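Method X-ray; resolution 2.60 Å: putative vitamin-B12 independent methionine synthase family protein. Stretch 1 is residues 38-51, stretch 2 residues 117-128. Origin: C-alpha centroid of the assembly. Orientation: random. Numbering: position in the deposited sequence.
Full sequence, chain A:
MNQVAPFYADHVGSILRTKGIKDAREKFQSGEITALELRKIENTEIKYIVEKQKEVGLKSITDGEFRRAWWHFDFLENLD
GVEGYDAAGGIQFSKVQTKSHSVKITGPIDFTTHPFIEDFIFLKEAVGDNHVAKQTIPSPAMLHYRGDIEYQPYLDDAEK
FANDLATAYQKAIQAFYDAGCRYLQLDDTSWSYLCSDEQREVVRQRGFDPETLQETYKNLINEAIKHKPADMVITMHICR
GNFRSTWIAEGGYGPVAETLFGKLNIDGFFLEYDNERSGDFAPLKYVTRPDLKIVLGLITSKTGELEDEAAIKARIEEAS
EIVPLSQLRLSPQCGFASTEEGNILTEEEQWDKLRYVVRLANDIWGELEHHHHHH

Stretch 1 (38-51) LRKIENTEIKYIVE
Stretch 2, residues 117-128: IEDFIFLKEAVG

Residues 38-51 lie within a helix that extends beyond both ends of the stretch. Residues 117-127 form the end of a second helix, which Gly-128 leaves with phi 95° and psi -169°; a CB there would be jammed against the preceding carbonyl O. Backbone i to i+4 hydrogen bonds run through both, as in Asn-43 N to Arg-39 O (2.8 Å).

The helices run in the same general direction. Their axes cross at -43° and approach to 9.9 Å. The CA atoms of Asn-43 and Phe-122 are 8.1 Å apart, those of Ile-46 and Leu-123 7.9 Å, those of Lys-47 and Ala-126 6.4 Å, and those of Val-50 and Val-127 6.6 Å. The contact buries 484 Å² in total.

The shorter of the two salt bridges lies near the N-terminal ends of both stretches. Arg-39 extends with chi1 to chi3 all t. Arg-39 NH1 and Arg-39 NH2 both donate to Asp-119 OD1, at 2.6 and 2.9 Å respectively, so two N-H groups of the positive guanidinium edge share one carboxylate oxygen. Asp-119 has chi1 m. The second is long: Lys-47 NZ lies 3.9 Å from Glu-125 OE1, a charge attraction without a hydrogen bond. Lys-47 has chi1 m, chi2 and chi3 t, and chi4 p.

Phe-122 is the largest contributor to the contact. Its chi1 is t and chi2 81°, and its CB points toward the first helix. The Asn-43 side chain, chi1 m, lies over one ring face. Ile-46, m then t, meets the ring edge, with Ile-46 CG2 3.9 Å from Phe-122 CE2. Lys-47 NZ is 3.5 Å from Phe-122 CZ.

Farther along, the contact becomes apolar, between hydrocarbon side chains. Val-50, chi1 t, places CG2 4.0 Å from Ala-126 CB and 4.4 Å from Leu-123 CD1. Val-50 CG1 is 3.5 Å from Ala-126 O. The small Ala-126 side chain accompanies the close backbone approach here. Leu-123 is t, p.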

# COMPACT_ATOMS: atom_id res chain seq x y z
N LEU A 38 -14.29 -16.10 14.15
CA LEU A 38 -14.38 -14.83 13.45
C LEU A 38 -13.73 -14.93 12.07
O LEU A 38 -14.08 -14.20 11.15
CB LEU A 38 -13.68 -13.73 14.26
CG LEU A 38 -13.32 -12.43 13.53
CD1 LEU A 38 -14.60 -11.71 13.14
CD2 LEU A 38 -12.47 -11.54 14.42
N ARG A 39 -12.77 -15.84 11.94
CA ARG A 39 -12.08 -15.97 10.67
C ARG A 39 -12.97 -16.44 9.54
O ARG A 39 -12.84 -15.97 8.40
CB ARG A 39 -10.89 -16.92 10.81
CG ARG A 39 -10.06 -16.94 9.56
CD ARG A 39 -8.69 -17.54 9.77
NE ARG A 39 -7.93 -17.45 8.54
CZ ARG A 39 -7.11 -16.45 8.23
NH1 ARG A 39 -6.46 -16.46 7.07
NH2 ARG A 39 -6.92 -15.45 9.09
N LYS A 40 -13.88 -17.36 9.85
CA LYS A 40 -14.79 -17.88 8.85
C LYS A 40 -15.58 -16.75 8.20
O LYS A 40 -15.55 -16.59 6.98
CB LYS A 40 -15.75 -18.90 9.48
CG LYS A 40 -15.22 -20.34 9.53
CD LYS A 40 -15.09 -20.93 8.13
CE LYS A 40 -14.59 -22.36 8.14
NZ LYS A 40 -14.26 -22.87 6.77
N ILE A 41 -16.28 -15.97 9.01
CA ILE A 41 -17.06 -14.88 8.45
C ILE A 41 -16.16 -14.00 7.57
O ILE A 41 -16.51 -13.68 6.43
CB ILE A 41 -17.68 -14.02 9.57
CG1 ILE A 41 -18.54 -14.89 10.48
CG2 ILE A 41 -18.55 -12.93 8.95
CD1 ILE A 41 -18.72 -14.33 11.88
N GLU A 42 -15.00 -13.62 8.11
CA GLU A 42 -14.05 -12.81 7.36
C GLU A 42 -13.84 -13.46 6.00
O GLU A 42 -13.82 -12.80 4.97
CB GLU A 42 -12.70 -12.72 8.08
CG GLU A 42 -12.70 -12.06 9.43
CD GLU A 42 -11.28 -11.77 9.92
OE1 GLU A 42 -10.41 -12.65 9.75
OE2 GLU A 42 -11.04 -10.66 10.47
N ASN A 43 -13.69 -14.78 6.02
CA ASN A 43 -13.47 -15.55 4.81
C ASN A 43 -14.61 -15.39 3.81
O ASN A 43 -14.38 -15.31 2.60
CB ASN A 43 -13.28 -17.02 5.15
CG ASN A 43 -11.84 -17.34 5.51
OD1 ASN A 43 -11.44 -18.50 5.55
ND2 ASN A 43 -11.06 -16.30 5.76
N THR A 44 -15.83 -15.37 4.33
CA THR A 44 -17.04 -15.21 3.54
C THR A 44 -17.09 -13.78 3.01
O THR A 44 -17.30 -13.54 1.82
CB THR A 44 -18.29 -15.46 4.42
OG1 THR A 44 -18.17 -16.74 5.06
CG2 THR A 44 -19.57 -15.43 3.59
N GLU A 45 -16.87 -12.83 3.91
CA GLU A 45 -16.89 -11.43 3.54
C GLU A 45 -15.85 -11.10 2.49
O GLU A 45 -16.18 -10.49 1.48
CB GLU A 45 -16.70 -10.56 4.78
CG GLU A 45 -17.87 -10.65 5.74
CD GLU A 45 -19.21 -10.56 5.03
OE1 GLU A 45 -19.55 -9.44 4.55
OE2 GLU A 45 -19.91 -11.59 4.92
N ILE A 46 -14.60 -11.50 2.74
CA ILE A 46 -13.52 -11.25 1.80
C ILE A 46 -13.94 -11.80 0.44
O ILE A 46 -13.88 -11.09 -0.57
CB ILE A 46 -12.18 -11.91 2.27
CG1 ILE A 46 -11.68 -11.21 3.53
CG2 ILE A 46 -11.11 -11.81 1.20
CD1 ILE A 46 -10.34 -11.69 4.01
N LYS A 47 -14.38 -13.05 0.42
CA LYS A 47 -14.82 -13.67 -0.83
C LYS A 47 -15.83 -12.78 -1.56
O LYS A 47 -15.78 -12.61 -2.78
CB LYS A 47 -15.44 -15.05 -0.58
CG LYS A 47 -14.42 -16.18 -0.46
CD LYS A 47 -15.05 -17.53 -0.77
CE LYS A 47 -14.04 -18.67 -0.64
NZ LYS A 47 -13.65 -18.95 0.78
N TYR A 48 -16.76 -12.21 -0.80
CA TYR A 48 -17.76 -11.34 -1.38
C TYR A 48 -17.13 -10.10 -2.04
O TYR A 48 -17.54 -9.72 -3.15
CB TYR A 48 -18.78 -10.94 -0.31
CG TYR A 48 -19.70 -9.84 -0.76
CD1 TYR A 48 -19.54 -8.54 -0.27
CD2 TYR A 48 -20.68 -10.07 -1.73
CE1 TYR A 48 -20.32 -7.49 -0.74
CE2 TYR A 48 -21.47 -9.03 -2.20
CZ TYR A 48 -21.27 -7.74 -1.70
OH TYR A 48 -22.02 -6.69 -2.18
N ILE A 49 -16.15 -9.48 -1.39
CA ILE A 49 -15.49 -8.30 -1.96
C ILE A 49 -14.54 -8.67 -3.12
O ILE A 49 -14.25 -7.84 -3.98
CB ILE A 49 -14.69 -7.45 -0.89
CG1 ILE A 49 -13.48 -8.24 -0.37
CG2 ILE A 49 -15.62 -7.05 0.26
CD1 ILE A 49 -12.58 -7.43 0.56
N VAL A 50 -14.06 -9.91 -3.11
CA VAL A 50 -13.17 -10.38 -4.17
C VAL A 50 -13.93 -10.35 -5.49
O VAL A 50 -13.44 -9.81 -6.49
CB VAL A 50 -12.67 -11.82 -3.92
CG1 VAL A 50 -11.95 -12.35 -5.16
CG2 VAL A 50 -11.74 -11.85 -2.73
N GLU A 51 -15.13 -10.93 -5.51
CA GLU A 51 -15.92 -10.95 -6.74
C GLU A 51 -16.30 -9.54 -7.18
O GLU A 51 -16.21 -9.22 -8.37
CB GLU A 51 -17.18 -11.80 -6.59
CG GLU A 51 -17.13 -13.16 -7.34
CD GLU A 51 -16.82 -13.03 -8.84
OE1 GLU A 51 -15.69 -12.62 -9.19
OE2 GLU A 51 -17.70 -13.35 -9.68
N ILE A 117 0.83 -14.63 5.86
CA ILE A 117 1.16 -15.60 4.82
C ILE A 117 -0.04 -16.45 4.39
O ILE A 117 -0.24 -16.68 3.19
CB ILE A 117 2.28 -16.54 5.26
CG1 ILE A 117 3.49 -15.70 5.70
CG2 ILE A 117 2.69 -17.44 4.11
CD1 ILE A 117 4.12 -14.91 4.57
N GLU A 118 -0.82 -16.91 5.37
CA GLU A 118 -2.01 -17.73 5.09
C GLU A 118 -3.11 -16.80 4.59
O GLU A 118 -3.94 -17.20 3.77
CB GLU A 118 -2.54 -18.43 6.36
CG GLU A 118 -2.77 -19.96 6.31
CD GLU A 118 -3.49 -20.51 5.05
OE1 GLU A 118 -4.69 -20.26 4.84
OE2 GLU A 118 -2.81 -21.21 4.28
N ASP A 119 -3.14 -15.56 5.10
CA ASP A 119 -4.18 -14.62 4.65
C ASP A 119 -3.97 -14.35 3.15
O ASP A 119 -4.92 -14.09 2.43
CB ASP A 119 -4.15 -13.28 5.42
CG ASP A 119 -4.29 -13.45 6.93
OD1 ASP A 119 -4.80 -14.49 7.40
OD2 ASP A 119 -3.89 -12.51 7.66
N PHE A 120 -2.72 -14.42 2.69
CA PHE A 120 -2.47 -14.19 1.28
C PHE A 120 -2.92 -15.42 0.48
O PHE A 120 -3.69 -15.31 -0.48
CB PHE A 120 -1.00 -13.92 0.99
CG PHE A 120 -0.72 -13.72 -0.46
CD1 PHE A 120 -1.21 -12.59 -1.11
CD2 PHE A 120 -0.06 -14.70 -1.19
CE1 PHE A 120 -1.05 -12.44 -2.48
CE2 PHE A 120 0.10 -14.57 -2.56
CZ PHE A 120 -0.40 -13.44 -3.22
N ILE A 121 -2.42 -16.58 0.89
CA ILE A 121 -2.78 -17.85 0.28
C ILE A 121 -4.31 -17.89 0.12
O ILE A 121 -4.84 -18.30 -0.91
CB ILE A 121 -2.32 -19.04 1.17
CG1 ILE A 121 -0.80 -19.06 1.28
CG2 ILE A 121 -2.78 -20.36 0.59
CD1 ILE A 121 -0.29 -20.02 2.33
N PHE A 122 -5.03 -17.44 1.15
CA PHE A 122 -6.48 -17.44 1.08
C PHE A 122 -6.97 -16.52 -0.03
O PHE A 122 -7.79 -16.92 -0.85
CB PHE A 122 -7.09 -16.96 2.38
CG PHE A 122 -8.58 -16.87 2.34
CD1 PHE A 122 -9.35 -18.01 2.53
CD2 PHE A 122 -9.21 -15.66 2.09
CE1 PHE A 122 -10.73 -17.94 2.48
CE2 PHE A 122 -10.60 -15.58 2.03
CZ PHE A 122 -11.36 -16.72 2.23
N LEU A 123 -6.49 -15.28 -0.01
CA LEU A 123 -6.85 -14.29 -1.01
C LEU A 123 -6.53 -14.84 -2.38
O LEU A 123 -7.38 -14.88 -3.25
CB LEU A 123 -6.08 -12.99 -0.81
CG LEU A 123 -6.27 -12.04 -2.00
CD1 LEU A 123 -7.49 -11.20 -1.74
CD2 LEU A 123 -5.05 -11.16 -2.25
N LYS A 124 -5.27 -15.25 -2.56
CA LYS A 124 -4.81 -15.78 -3.83
C LYS A 124 -5.78 -16.83 -4.33
O LYS A 124 -6.09 -16.89 -5.53
CB LYS A 124 -3.43 -16.39 -3.66
CG LYS A 124 -2.93 -17.11 -4.89
CD LYS A 124 -1.84 -16.34 -5.55
CE LYS A 124 -1.31 -17.10 -6.73
NZ LYS A 124 -0.41 -16.21 -7.55
N GLU A 125 -6.26 -17.67 -3.42
CA GLU A 125 -7.20 -18.72 -3.76
C GLU A 125 -8.44 -18.16 -4.45
O GLU A 125 -8.82 -18.61 -5.53
CB GLU A 125 -7.63 -19.47 -2.50
CG GLU A 125 -8.85 -20.36 -2.70
CD GLU A 125 -9.83 -20.33 -1.53
OE1 GLU A 125 -10.19 -19.21 -1.08
OE2 GLU A 125 -10.25 -21.42 -1.07
N ALA A 126 -9.06 -17.16 -3.82
CA ALA A 126 -10.27 -16.55 -4.34
C ALA A 126 -10.11 -15.69 -5.59
O ALA A 126 -11.07 -15.50 -6.34
CB ALA A 126 -10.91 -15.72 -3.26
N VAL A 127 -8.91 -15.18 -5.83
CA VAL A 127 -8.67 -14.33 -6.99
C VAL A 127 -8.66 -15.08 -8.30
O VAL A 127 -9.28 -14.64 -9.27
CB VAL A 127 -7.34 -13.59 -6.84
CG1 VAL A 127 -7.07 -12.76 -8.10
CG2 VAL A 127 -7.38 -12.69 -5.61
N GLY A 128 -7.96 -16.20 -8.33
CA GLY A 128 -7.89 -16.99 -9.54
C GLY A 128 -6.67 -16.69 -10.38
O GLY A 128 -5.76 -16.00 -9.94